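PDB 1O3U: HEPN domain-containing protein from Thermotoga maritima, which is of unknown function but carries a HEPN domain, an all-helical module that in related proteins is often linked to nucleotide binding or RNA cleavage. Local coordinates for residues A[38-43]-A[85-90]; A[45-50]-A[126-131]. All blocks are in the same frame, centred on the assembly; numbering follows the deposited sequence.

Contact 1: A[38-43]-A[85-90]; sequences SSQQAA and LELDKA
Two residues carry the contact, L87 with its methyls and Q40 with its amide, which meets the backbone of L87. L87 sets its CG anti to its own carbonyl carbon (chi1 -82°), and its two methyls then fork against the flank of 38-43. CD1 packs on CB of A43 at 3.9 Å. CD2 of L87 rests against CB of S39 at 3.8 Å, beside the backbone N of Q40.

Q40 supplies the polar half. Its chain runs out extended beyond CG (chi2 177°) and carries the amide over to 85-90, so that NE2 donates to the main-chain O of L87 at 2.6 Å, with 153° at the hydrogen. That oxygen is crowded in the model, so the shortness should not be pressed. NE2 of Q40 also comes within 3.0 Å of O of K89, but the angle is too poor for a bond. An alanine in place of Q40 would remove the amide and probably leave the L87 backbone less firmly tied to helix 32-54.

Q40 also touches C91, whose disulfide with C36 joins the same two parts of the chain. On the side of helix 104-132, S39 packs on V118 and A121, and L87 on I124, while V63, at the start of helix 63-70, meets A43.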
ATOM      1  N   SER A  38      -3.577  -1.220   6.368  1.00 10.42           N
ATOM      2  CA  SER A  38      -4.211  -1.053   5.063  1.00 10.28           C
ATOM      3  C   SER A  38      -5.073   0.223   5.022  1.00 10.50           C
ATOM      4  O   SER A  38      -5.167   0.888   3.997  1.00  9.74           O
ATOM      5  CB  SER A  38      -5.101  -2.242   4.764  1.00 12.68           C
ATOM      6  OG  SER A  38      -4.328  -3.394   4.511  1.00 15.05           O
ATOM      7  N   SER A  39      -5.755   0.516   6.127  1.00  9.16           N
ATOM      8  CA  SER A  39      -6.610   1.707   6.239  1.00  9.38           C
ATOM      9  C   SER A  39      -5.777   3.012   6.090  1.00  9.28           C
ATOM     10  O   SER A  39      -6.198   3.969   5.399  1.00  7.92           O
ATOM     11  CB  SER A  39      -7.342   1.692   7.598  1.00  9.38           C
ATOM     12  OG  SER A  39      -8.272   0.625   7.623  1.00 11.50           O
ATOM     13  N   GLN A  40      -4.618   3.039   6.745  1.00  9.01           N
ATOM     14  CA  GLN A  40      -3.692   4.169   6.621  1.00 10.25           C
ATOM     15  C   GLN A  40      -3.311   4.375   5.150  1.00  9.95           C
ATOM     16  O   GLN A  40      -3.398   5.483   4.641  1.00  9.51           O
ATOM     17  CB  GLN A  40      -2.401   3.923   7.423  1.00 11.36           C
ATOM     18  CG  GLN A  40      -2.518   3.977   8.878  1.00 15.40           C
ATOM     19  CD  GLN A  40      -1.181   3.631   9.559  1.00 18.89           C
ATOM     20  OE1 GLN A  40      -0.450   2.731   9.107  1.00 21.67           O
ATOM     21  NE2 GLN A  40      -0.857   4.350  10.612  1.00 21.85           N
ATOM     22  N   GLN A  41      -2.899   3.294   4.480  1.00  9.51           N
ATOM     23  CA  GLN A  41      -2.527   3.341   3.065  1.00 10.16           C
ATOM     24  C   GLN A  41      -3.671   3.803   2.142  1.00 10.72           C
ATOM     25  O   GLN A  41      -3.463   4.641   1.243  1.00 10.32           O
ATOM     26  CB  GLN A  41      -1.969   1.991   2.632  1.00 10.93           C
ATOM     27  CG  GLN A  41      -0.730   1.552   3.419  1.00 13.86           C
ATOM     28  CD  GLN A  41       0.472   2.375   3.044  1.00 21.72           C
ATOM     29  OE1 GLN A  41       0.689   2.658   1.845  1.00 23.68           O
ATOM     30  NE2 GLN A  41       1.244   2.798   4.045  1.00 23.73           N
ATOM     31  N   ALA A  42      -4.874   3.300   2.397  1.00  9.56           N
ATOM     32  CA  ALA A  42      -6.057   3.656   1.607  1.00 10.01           C
ATOM     33  C   ALA A  42      -6.308   5.158   1.723  1.00 10.46           C
ATOM     34  O   ALA A  42      -6.568   5.818   0.723  1.00 10.42           O
ATOM     35  CB  ALA A  42      -7.234   2.910   2.077  1.00  9.83           C
ATOM     36  N   ALA A  43      -6.222   5.691   2.946  1.00  9.82           N
ATOM     37  CA  ALA A  43      -6.522   7.124   3.172  1.00 10.41           C
ATOM     38  C   ALA A  43      -5.447   7.997   2.485  1.00 11.33           C
ATOM     39  O   ALA A  43      -5.743   8.993   1.830  1.00 10.21           O
ATOM     40  CB  ALA A  43      -6.580   7.416   4.640  1.00 11.07           C
ATOM     41  N   LEU A  85      -5.715  11.917  12.032  1.00 12.74           N
ATOM     42  CA  LEU A  85      -4.728  11.874  13.098  1.00 14.33           C
ATOM     43  C   LEU A  85      -4.774  10.525  13.786  1.00 14.74           C
ATOM     44  O   LEU A  85      -3.732  10.006  14.129  1.00 15.02           O
ATOM     45  CB  LEU A  85      -4.938  13.010  14.073  1.00 14.09           C
ATOM     46  CG  LEU A  85      -4.519  14.314  13.382  1.00 15.31           C
ATOM     47  CD1 LEU A  85      -5.233  15.514  14.010  1.00 18.96           C
ATOM     48  CD2 LEU A  85      -3.005  14.470  13.428  1.00 17.23           C
ATOM     49  N   GLU A  86      -5.966   9.939  13.913  1.00 14.93           N
ATOM     50  CA  GLU A  86      -6.099   8.601  14.462  1.00 16.49           C
ATOM     51  C   GLU A  86      -5.460   7.556  13.548  1.00 16.35           C
ATOM     52  O   GLU A  86      -4.835   6.601  14.014  1.00 16.28           O
ATOM     53  CB  GLU A  86      -7.560   8.243  14.690  1.00 17.91           C
ATOM     54  CG  GLU A  86      -8.241   9.098  15.724  1.00 21.34           C
ATOM     55  CD  GLU A  86      -7.932   8.658  17.131  1.00 26.46           C
ATOM     56  OE1 GLU A  86      -8.183   7.480  17.458  1.00 30.16           O
ATOM     57  OE2 GLU A  86      -7.440   9.500  17.908  1.00 32.61           O
ATOM     58  N   LEU A  87      -5.606   7.746  12.246  1.00 16.12           N
ATOM     59  CA  LEU A  87      -5.056   6.821  11.270  1.00 17.08           C
ATOM     60  C   LEU A  87      -3.547   6.905  11.218  1.00 19.59           C
ATOM     61  O   LEU A  87      -2.878   5.928  10.888  1.00 19.84           O
ATOM     62  CB  LEU A  87      -5.584   7.160   9.890  1.00 17.03           C
ATOM     63  CG  LEU A  87      -6.947   6.615   9.566  1.00 14.94           C
ATOM     64  CD1 LEU A  87      -7.538   7.440   8.395  1.00 16.00           C
ATOM     65  CD2 LEU A  87      -6.794   5.111   9.227  1.00 16.54           C
ATOM     66  N   ASP A  88      -3.021   8.072  11.546  1.00 21.26           N
ATOM     67  CA  ASP A  88      -1.590   8.303  11.516  1.00 24.12           C
ATOM     68  C   ASP A  88      -0.833   7.532  12.599  1.00 25.51           C
ATOM     69  O   ASP A  88       0.370   7.305  12.452  1.00 26.38           O
ATOM     70  CB  ASP A  88      -1.297   9.787  11.658  1.00 24.11           C
ATOM     71  CG  ASP A  88       0.139  10.122  11.332  1.00 26.14           C
ATOM     72  OD1 ASP A  88       0.651   9.597  10.322  1.00 29.28           O
ATOM     73  OD2 ASP A  88       0.822  10.892  12.022  1.00 28.65           O
ATOM     74  N   LYS A  89      -1.518   7.155  13.671  1.00 27.20           N
ATOM     75  CA  LYS A  89      -0.878   6.454  14.801  1.00 28.79           C
ATOM     76  C   LYS A  89      -0.431   5.019  14.483  1.00 29.83           C
ATOM     77  O   LYS A  89      -0.964   4.376  13.584  1.00 30.34           O
ATOM     78  CB  LYS A  89      -1.828   6.437  16.001  1.00 29.34           C
ATOM     79  CG  LYS A  89      -2.099   7.814  16.611  1.00 30.02           C
ATOM     80  CD  LYS A  89      -3.455   7.839  17.312  1.00 32.43           C
ATOM     81  CE  LYS A  89      -3.814   9.222  17.841  1.00 33.67           C
ATOM     82  NZ  LYS A  89      -3.592   9.320  19.313  1.00 34.74           N
ATOM     83  N   ALA A  90       0.523   4.506  15.261  1.00 31.00           N
ATOM     84  CA  ALA A  90       1.156   3.211  14.983  1.00 31.54           C
ATOM     85  C   ALA A  90       0.163   2.044  14.974  1.00 31.95           C
ATOM     86  O   ALA A  90      -0.729   1.966  15.843  1.00 32.82           O
ATOM     87  CB  ALA A  90       2.265   2.943  16.013  1.00 31.75           C
TER

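Contact 2: A[45-50]-A[126-131]; sequences KAVKAV and RFCEDL
C128 is the side chain to follow. From helix 104-132 it leans directly onto the segment 45-50, and its CB already has two neighbours: CG2 of V50 at 3.9 Å and the backbone O of A46 at 3.8 Å. One bond further out, SG lies anti to its own carbonyl carbon (chi1 -65°), which lays the sulfur over the backbone between A46 and V47. There SG of C128 sits 3.7 Å from O of A46 and 3.9 Å from CA of V47. Methyls close round it as well. CB of A46 is 4.1 Å from SG of C128. CG2 of V47 is 4.0 Å from SG of C128, and CG2 of V50 touches the sulfur as well as CB, so the thiol ends in a buried, mostly apolar setting of van der Waals packing.

One turn along, the two methyls of V50 divide the work: CG2 packs on C128, while CG1, anti to its backbone N, reaches CD1 of L131 at 4.3 Å, a looser touch. The small A46 faces C128, consistent with the close approach of the backbones there, and the axes of the two segments pass 9.0 Å apart at 13°. F66 and L67 of helix 63-70 pack on V47, and L70 on V50. Such apolar packing between nearly parallel segments of helices not consecutive in the chain builds the core of a helical bundle, the architecture of HEPN domains.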
ATOM      1  N   LYS A  45      -3.588   7.224  -0.169  1.00 10.55           N
ATOM      2  CA  LYS A  45      -3.746   7.155  -1.601  1.00 11.24           C
ATOM      3  C   LYS A  45      -4.941   8.018  -2.063  1.00 11.04           C
ATOM      4  O   LYS A  45      -4.860   8.661  -3.102  1.00 10.82           O
ATOM      5  CB  LYS A  45      -3.855   5.703  -2.068  1.00 11.45           C
ATOM      6  CG  LYS A  45      -2.539   4.903  -1.929  1.00 14.14           C
ATOM      7  CD  LYS A  45      -2.621   3.550  -2.581  1.00 17.63           C
ATOM      8  CE  LYS A  45      -1.325   2.732  -2.457  1.00 18.76           C
ATOM      9  NZ  LYS A  45      -1.301   1.743  -1.351  1.00 20.59           N
ATOM     10  N   ALA A  46      -6.023   8.045  -1.281  1.00 11.08           N
ATOM     11  CA  ALA A  46      -7.242   8.776  -1.644  1.00 11.62           C
ATOM     12  C   ALA A  46      -6.888  10.276  -1.716  1.00 10.74           C
ATOM     13  O   ALA A  46      -7.213  10.966  -2.678  1.00 10.48           O
ATOM     14  CB  ALA A  46      -8.327   8.556  -0.621  1.00 11.90           C
ATOM     15  N   VAL A  47      -6.172  10.769  -0.731  1.00 10.04           N
ATOM     16  CA  VAL A  47      -5.831  12.205  -0.731  1.00 10.69           C
ATOM     17  C   VAL A  47      -4.862  12.562  -1.868  1.00 10.32           C
ATOM     18  O   VAL A  47      -4.991  13.611  -2.519  1.00 10.72           O
ATOM     19  CB  VAL A  47      -5.284  12.660   0.627  1.00 10.35           C
ATOM     20  CG1 VAL A  47      -4.966  14.154   0.599  1.00 12.83           C
ATOM     21  CG2 VAL A  47      -6.264  12.351   1.753  1.00 13.41           C
ATOM     22  N   LYS A  48      -3.896  11.693  -2.130  1.00 10.47           N
ATOM     23  CA  LYS A  48      -2.990  11.877  -3.265  1.00 12.52           C
ATOM     24  C   LYS A  48      -3.719  11.962  -4.619  1.00 12.26           C
ATOM     25  O   LYS A  48      -3.265  12.670  -5.535  1.00 11.31           O
ATOM     26  CB  LYS A  48      -1.960  10.760  -3.333  1.00 12.51           C
ATOM     27  CG  LYS A  48      -0.954  10.813  -2.254  1.00 16.15           C
ATOM     28  CD  LYS A  48       0.067   9.683  -2.451  1.00 19.20           C
ATOM     29  CE  LYS A  48       0.969   9.544  -1.236  1.00 22.14           C
ATOM     30  N   ALA A  49      -4.830  11.234  -4.746  1.00 11.59           N
ATOM     31  CA  ALA A  49      -5.644  11.298  -5.964  1.00 11.90           C
ATOM     32  C   ALA A  49      -6.144  12.735  -6.201  1.00 11.67           C
ATOM     33  O   ALA A  49      -6.203  13.179  -7.342  1.00 12.10           O
ATOM     34  CB  ALA A  49      -6.817  10.332  -5.884  1.00 12.52           C
ATOM     35  N   VAL A  50      -6.422  13.478  -5.122  1.00 10.35           N
ATOM     36  CA  VAL A  50      -6.850  14.883  -5.253  1.00 10.88           C
ATOM     37  C   VAL A  50      -5.703  15.774  -5.747  1.00 10.49           C
ATOM     38  O   VAL A  50      -5.891  16.634  -6.632  1.00 10.20           O
ATOM     39  CB  VAL A  50      -7.409  15.467  -3.944  1.00  9.95           C
ATOM     40  CG1 VAL A  50      -7.926  16.885  -4.174  1.00 12.60           C
ATOM     41  CG2 VAL A  50      -8.538  14.574  -3.369  1.00 12.71           C
ATOM     42  N   ARG A 126     -14.476   8.607   0.455  1.00  8.67           N
ATOM     43  CA  ARG A 126     -15.740   9.126  -0.056  1.00  9.94           C
ATOM     44  C   ARG A 126     -15.718  10.669  -0.115  1.00  9.46           C
ATOM     45  O   ARG A 126     -16.209  11.262  -1.064  1.00 10.77           O
ATOM     46  CB  ARG A 126     -16.884   8.619   0.809  1.00  9.45           C
ATOM     47  CG  ARG A 126     -17.114   7.101   0.652  1.00 10.45           C
ATOM     48  CD  ARG A 126     -18.216   6.556   1.533  1.00 11.67           C
ATOM     49  NE  ARG A 126     -18.606   5.214   1.128  1.00 13.47           N
ATOM     50  CZ  ARG A 126     -19.448   4.450   1.801  1.00 11.93           C
ATOM     51  NH1 ARG A 126     -20.015   4.880   2.911  1.00 15.14           N
ATOM     52  NH2 ARG A 126     -19.740   3.258   1.345  1.00 10.60           N
ATOM     53  N   PHE A 127     -15.067  11.303   0.847  1.00 10.05           N
ATOM     54  CA  PHE A 127     -14.853  12.763   0.795  1.00  9.16           C
ATOM     55  C   PHE A 127     -14.024  13.185  -0.430  1.00  9.12           C
ATOM     56  O   PHE A 127     -14.377  14.157  -1.186  1.00  9.83           O
ATOM     57  CB  PHE A 127     -14.143  13.242   2.041  1.00  8.58           C
ATOM     58  CG  PHE A 127     -13.860  14.716   2.025  1.00  9.23           C
ATOM     59  CD1 PHE A 127     -14.832  15.619   2.324  1.00 12.43           C
ATOM     60  CD2 PHE A 127     -12.587  15.182   1.707  1.00 14.28           C
ATOM     61  CE1 PHE A 127     -14.542  16.997   2.327  1.00 13.94           C
ATOM     62  CE2 PHE A 127     -12.309  16.525   1.703  1.00 14.10           C
ATOM     63  CZ  PHE A 127     -13.284  17.428   2.008  1.00 14.45           C
ATOM     64  N   CYS A 128     -12.898  12.506  -0.626  1.00  9.50           N
ATOM     65  CA  CYS A 128     -12.066  12.722  -1.797  1.00  9.51           C
ATOM     66  C   CYS A 128     -12.821  12.438  -3.106  1.00 10.29           C
ATOM     67  O   CYS A 128     -12.687  13.215  -4.071  1.00  9.63           O
ATOM     68  CB  CYS A 128     -10.793  11.893  -1.733  1.00  9.54           C
ATOM     69  SG  CYS A 128      -9.702  12.372  -0.385  1.00 13.21           S
ATOM     70  N   GLU A 129     -13.613  11.371  -3.140  1.00 10.22           N
ATOM     71  CA  GLU A 129     -14.497  11.094  -4.308  1.00 10.96           C
ATOM     72  C   GLU A 129     -15.434  12.276  -4.580  1.00 11.20           C
ATOM     73  O   GLU A 129     -15.558  12.742  -5.719  1.00 11.75           O
ATOM     74  CB  GLU A 129     -15.302   9.803  -4.107  1.00 11.19           C
ATOM     75  CG  GLU A 129     -14.501   8.555  -4.316  1.00 13.07           C
ATOM     76  CD  GLU A 129     -15.214   7.276  -3.986  1.00 18.14           C
ATOM     77  OE1 GLU A 129     -16.241   7.333  -3.262  1.00 20.73           O
ATOM     78  OE2 GLU A 129     -14.718   6.207  -4.431  1.00 20.49           O
ATOM     79  N   ASP A 130     -16.068  12.783  -3.532  1.00 12.48           N
ATOM     80  CA  ASP A 130     -16.980  13.911  -3.622  1.00 13.35           C
ATOM     81  C   ASP A 130     -16.279  15.157  -4.150  1.00 14.33           C
ATOM     82  O   ASP A 130     -16.834  15.868  -4.986  1.00 14.17           O
ATOM     83  CB  ASP A 130     -17.630  14.200  -2.267  1.00 13.47           C
ATOM     84  CG  ASP A 130     -18.663  13.132  -1.860  1.00 17.41           C
ATOM     85  OD1 ASP A 130     -18.876  12.147  -2.630  1.00 14.78           O
ATOM     86  OD2 ASP A 130     -19.330  13.228  -0.790  1.00 19.94           O
ATOM     87  N   LEU A 131     -15.069  15.408  -3.659  1.00 14.27           N
ATOM     88  CA  LEU A 131     -14.230  16.490  -4.156  1.00 14.67           C
ATOM     89  C   LEU A 131     -13.869  16.315  -5.656  1.00 14.96           C
ATOM     90  O   LEU A 131     -14.075  17.247  -6.468  1.00 15.70           O
ATOM     91  CB  LEU A 131     -12.955  16.609  -3.282  1.00 15.03           C
ATOM     92  CG  LEU A 131     -12.809  17.785  -2.337  1.00 18.51           C
ATOM     93  CD1 LEU A 131     -11.403  17.782  -1.755  1.00 17.31           C
ATOM     94  CD2 LEU A 131     -13.112  19.164  -3.092  1.00 18.15           C
TER

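How the contacts relate
Helix 32-54 is the shared element: 38-43 and 45-50 follow each other along it, separated by a single residue, while the contact centres lie 15 Å apart. Their partners come later and in the same order, 85-90 on helix 78-88 and then 126-131 on helix 104-132, so the two pairings cross along the chain. Contact 1 is the more central and only partly buried; contact 2 is buried but farther from the middle. Together they tie one long helix to two successive later ones inside a single HEPN domain. The same helix also faces the second subunit, where Q41 hydrogen-bonds K45 of the other chain.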